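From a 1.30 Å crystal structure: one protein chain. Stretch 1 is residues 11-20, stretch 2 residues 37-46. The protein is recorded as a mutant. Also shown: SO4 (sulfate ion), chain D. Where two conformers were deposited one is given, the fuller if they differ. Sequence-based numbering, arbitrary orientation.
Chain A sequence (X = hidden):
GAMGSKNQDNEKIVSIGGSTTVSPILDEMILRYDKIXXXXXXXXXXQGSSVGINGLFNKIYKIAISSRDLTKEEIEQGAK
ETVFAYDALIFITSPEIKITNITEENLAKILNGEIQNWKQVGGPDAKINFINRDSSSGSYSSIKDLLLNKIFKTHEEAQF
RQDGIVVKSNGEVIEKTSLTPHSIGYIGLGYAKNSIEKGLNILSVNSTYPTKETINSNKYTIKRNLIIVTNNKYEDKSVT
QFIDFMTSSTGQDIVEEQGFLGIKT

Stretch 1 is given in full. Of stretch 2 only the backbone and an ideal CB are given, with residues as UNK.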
# COMPACT_ATOMS: atom_id res chain seq x y z
N GLU A 11 24.99 -26.35 -2.29
CA GLU A 11 24.32 -25.06 -2.09
C GLU A 11 22.83 -25.17 -2.43
O GLU A 11 22.45 -25.81 -3.41
CB GLU A 11 24.97 -24.00 -2.98
CG GLU A 11 24.53 -22.56 -2.72
CD GLU A 11 25.29 -21.91 -1.59
OE1 GLU A 11 26.21 -22.56 -1.04
OE2 GLU A 11 24.96 -20.76 -1.24
N LYS A 12 21.98 -24.53 -1.63
CA LYS A 12 20.55 -24.50 -1.91
C LYS A 12 20.20 -23.25 -2.70
O LYS A 12 20.90 -22.24 -2.62
CB LYS A 12 19.77 -24.51 -0.61
CG LYS A 12 20.13 -25.66 0.31
CD LYS A 12 19.63 -26.98 -0.22
CE LYS A 12 20.19 -28.13 0.61
NZ LYS A 12 19.42 -29.39 0.47
N ILE A 13 19.12 -23.31 -3.48
CA ILE A 13 18.70 -22.18 -4.29
C ILE A 13 17.25 -21.84 -4.00
O ILE A 13 16.38 -22.70 -4.02
CB ILE A 13 18.88 -22.49 -5.79
CG1 ILE A 13 20.37 -22.73 -6.09
CG2 ILE A 13 18.33 -21.36 -6.64
CD1 ILE A 13 20.67 -23.15 -7.50
N VAL A 14 17.00 -20.57 -3.71
CA VAL A 14 15.66 -20.07 -3.48
C VAL A 14 15.41 -18.91 -4.43
O VAL A 14 15.88 -17.78 -4.20
CB VAL A 14 15.45 -19.65 -2.02
CG1 VAL A 14 14.05 -19.03 -1.82
CG2 VAL A 14 15.67 -20.83 -1.09
N SER A 15 14.68 -19.19 -5.51
CA SER A 15 14.35 -18.17 -6.50
C SER A 15 13.01 -17.52 -6.11
O SER A 15 12.01 -18.22 -5.93
CB SER A 15 14.27 -18.79 -7.89
OG SER A 15 14.13 -17.77 -8.87
N ILE A 16 13.00 -16.19 -5.97
CA ILE A 16 11.83 -15.44 -5.55
C ILE A 16 11.44 -14.48 -6.67
O ILE A 16 12.28 -13.94 -7.37
CB ILE A 16 12.15 -14.67 -4.27
CG1 ILE A 16 12.78 -15.59 -3.23
CG2 ILE A 16 10.91 -13.96 -3.72
CD1 ILE A 16 13.09 -14.92 -1.90
N GLY A 17 10.14 -14.29 -6.84
CA GLY A 17 9.63 -13.34 -7.82
C GLY A 17 8.49 -12.55 -7.24
O GLY A 17 7.94 -12.92 -6.21
N GLY A 18 8.11 -11.45 -7.88
CA GLY A 18 6.94 -10.72 -7.44
C GLY A 18 6.97 -9.23 -7.68
O GLY A 18 7.57 -8.74 -8.65
N SER A 19 6.30 -8.53 -6.78
CA SER A 19 6.06 -7.10 -6.89
C SER A 19 7.33 -6.30 -7.15
O SER A 19 8.35 -6.49 -6.50
CB SER A 19 5.45 -6.65 -5.57
OG SER A 19 5.27 -5.24 -5.57
N THR A 20 7.24 -5.30 -8.02
CA THR A 20 8.36 -4.41 -8.26
C THR A 20 8.60 -3.45 -7.09
O THR A 20 9.72 -3.00 -6.84
CB THR A 20 8.14 -3.63 -9.56
OG1 THR A 20 6.93 -2.87 -9.48
CG2 THR A 20 8.03 -4.60 -10.72
N UNK A 37 23.75 -17.02 6.59
CA UNK A 37 23.79 -18.32 5.96
C UNK A 37 24.24 -18.18 4.53
O UNK A 37 23.45 -17.83 3.67
CB UNK A 37 22.42 -19.01 6.03
N UNK A 38 25.50 -18.45 4.26
CA UNK A 38 26.02 -18.31 2.90
C UNK A 38 25.88 -19.59 2.09
O UNK A 38 26.43 -19.70 0.98
CB UNK A 38 27.49 -17.89 2.94
N UNK A 39 25.13 -20.55 2.61
CA UNK A 39 24.90 -21.81 1.90
C UNK A 39 23.60 -21.85 1.09
O UNK A 39 23.28 -22.86 0.47
CB UNK A 39 24.89 -22.96 2.91
N UNK A 40 22.86 -20.74 1.09
CA UNK A 40 21.70 -20.61 0.22
C UNK A 40 21.92 -19.44 -0.72
O UNK A 40 22.36 -18.37 -0.31
CB UNK A 40 20.42 -20.42 1.03
N UNK A 41 21.60 -19.66 -1.98
CA UNK A 41 21.59 -18.61 -2.98
C UNK A 41 20.15 -18.19 -3.16
O UNK A 41 19.32 -18.98 -3.55
CB UNK A 41 22.21 -19.07 -4.30
N UNK A 42 19.86 -16.94 -2.84
CA UNK A 42 18.51 -16.37 -2.97
C UNK A 42 18.56 -15.28 -4.02
O UNK A 42 19.51 -14.49 -4.04
CB UNK A 42 18.00 -15.82 -1.64
N UNK A 43 17.58 -15.25 -4.91
CA UNK A 43 17.50 -14.20 -5.92
C UNK A 43 16.08 -13.63 -5.94
O UNK A 43 15.12 -14.30 -5.52
CB UNK A 43 17.89 -14.74 -7.30
N UNK A 44 15.94 -12.40 -6.41
CA UNK A 44 14.64 -11.75 -6.57
C UNK A 44 14.50 -11.19 -7.97
O UNK A 44 15.34 -10.41 -8.40
CB UNK A 44 14.46 -10.64 -5.53
N UNK A 45 13.45 -11.62 -8.67
CA UNK A 45 13.16 -11.12 -10.01
C UNK A 45 11.80 -10.47 -9.96
O UNK A 45 10.81 -11.13 -9.72
CB UNK A 45 13.21 -12.23 -11.06
N UNK A 46 11.75 -9.17 -10.19
CA UNK A 46 10.53 -8.40 -9.94
C UNK A 46 9.82 -7.98 -11.22
O UNK A 46 10.06 -6.89 -11.75
CB UNK A 46 10.86 -7.16 -9.11
S SO4 D . 2.95 -4.99 -8.44
O1 SO4 D . 4.28 -5.10 -9.00
O2 SO4 D . 2.31 -3.82 -9.09
O3 SO4 D . 2.12 -6.19 -8.58
O4 SO4 D . 3.01 -4.74 -7.02

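Positions 40 to 45 form a strand parallel to strand 12-18, and the backbone alone fixes much of the contact. The ladder starts with Lys12 N bonded to the carbonyl O of 39 at 3.0 Å and ends with Gly18 N bonded to the O of 45 at 3.3 Å. Side chains alternate between two faces, one carrying Lys12, Val14 and Ile16, the other Ile13 and Ser15.

Position 37 lies beyond the reach of stretch 1, so many residues would suit. It is Asn37; its OD1 accepts a hydrogen bond from the backbone N of 39 at 2.9 Å, which ties the turn before the strand.

Position 38 points away into space free of stretch 1. A polar residue is reasonable there. It is Asn38, whose side chain stays clear of stretch 1.

Position 39 points sideways, with its ideal CB 4.2 Å from Glu11 OE1. A small or polar side chain would suit, a donor especially, next to that carboxylate. It is Asn39, in the t rotamer, and its end comes nearer to stretch 1.

At position 40 the CB points to the face of Lys12 and Val14. It lies 5.2 Å from Val14 CG2, so a branched residue such as valine, isoleucine or threonine would fit. It is Thr40. Its CG2 packs on Val14 CG2 at 3.8 Å, and its OG1 lies 3.9 Å from Lys12 CB.

Position 41 turns to the face of Ile13, with CB 4.5 Å from Ile13 CG1. Glu11 OE2 is 4.4 Å from the same CB, so an aliphatic stem or a basic residue is plausible. It is Lys41. Its CB lies 4.4 Å from Ile13 CG1, but its end leads away and makes no salt bridge with Glu11.

Position 42 returns to the face of Val14 and Ile16, its CB 5.0 Å from Ile16 CD1. Valine, isoleucine or leucine would all be sensible. It is Val42: CG1 meets Ile16 CD1 at 3.5 Å, and CG2 lies 4.3 Å from Val14 CB.

Position 43 shares the face of Ser15, whose hydroxyl favours a small polar partner; serine or threonine would suit. It is Thr43. Its OG1 is 3.7 Å from Ser15 OG, and one water bridges them, 2.7 Å from Thr43 OG1 and 2.8 Å from Ser15 OG. The water also donates to Ile16 O at 2.8 Å.

Position 44 faces the side of Ile16. The glycines at 17 and 18 leave room alongside, so a long or aromatic residue is favoured. It is Tyr44. Its CD1 touches Ile16 CG2 at 3.5 Å, at the ring edge, and its OH donates to Ser19 O at 2.7 Å.

Position 45 lies beside Gly17, which offers no side chain; a polar residue would suit. It is Asp45, whose end leads away.

Position 46 points sideways; its CB is 3.7 Å from both Gly18 O and Ser19 O, so a small residue fits there. It is Ala46, with CB 4.2 Å from Thr20 CG2.

Stretch 2, residues 37-46: NNNTKVTYDA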
# COMPACT_ATOMS: atom_id res chain seq x y z
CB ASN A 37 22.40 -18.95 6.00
CG ASN A 37 22.37 -20.33 5.35
OD1 ASN A 37 23.39 -20.88 4.96
ND2 ASN A 37 21.18 -20.89 5.24
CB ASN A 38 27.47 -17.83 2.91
CG ASN A 38 28.40 -18.78 3.65
OD1 ASN A 38 28.10 -19.96 3.83
ND2 ASN A 38 29.55 -18.26 4.08
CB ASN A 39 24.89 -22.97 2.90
CG ASN A 39 24.75 -24.32 2.22
OD1 ASN A 39 25.64 -24.75 1.48
ND2 ASN A 39 23.63 -25.00 2.47
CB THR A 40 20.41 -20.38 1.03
OG1 THR A 40 20.19 -21.52 1.84
CG2 THR A 40 19.20 -20.23 0.12
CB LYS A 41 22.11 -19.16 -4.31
CG LYS A 41 21.96 -18.20 -5.48
CD LYS A 41 22.73 -16.94 -5.24
CE LYS A 41 22.99 -16.18 -6.51
NZ LYS A 41 23.72 -14.93 -6.17
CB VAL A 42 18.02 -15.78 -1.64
CG1 VAL A 42 16.57 -15.37 -1.75
CG2 VAL A 42 18.23 -16.76 -0.50
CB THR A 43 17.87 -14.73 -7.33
OG1 THR A 43 16.95 -15.74 -7.73
CG2 THR A 43 19.27 -15.30 -7.38
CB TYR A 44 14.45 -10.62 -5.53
CG TYR A 44 13.02 -10.11 -5.51
CD1 TYR A 44 11.98 -10.97 -5.20
CD2 TYR A 44 12.71 -8.79 -5.82
CE1 TYR A 44 10.67 -10.55 -5.20
CE2 TYR A 44 11.38 -8.37 -5.81
CZ TYR A 44 10.36 -9.26 -5.50
OH TYR A 44 9.04 -8.88 -5.49
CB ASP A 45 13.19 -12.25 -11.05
CG ASP A 45 13.32 -11.72 -12.48
OD1 ASP A 45 13.08 -10.52 -12.69
OD2 ASP A 45 13.64 -12.49 -13.41
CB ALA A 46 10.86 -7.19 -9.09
O HOH W 1 14.51 -14.97 -8.71
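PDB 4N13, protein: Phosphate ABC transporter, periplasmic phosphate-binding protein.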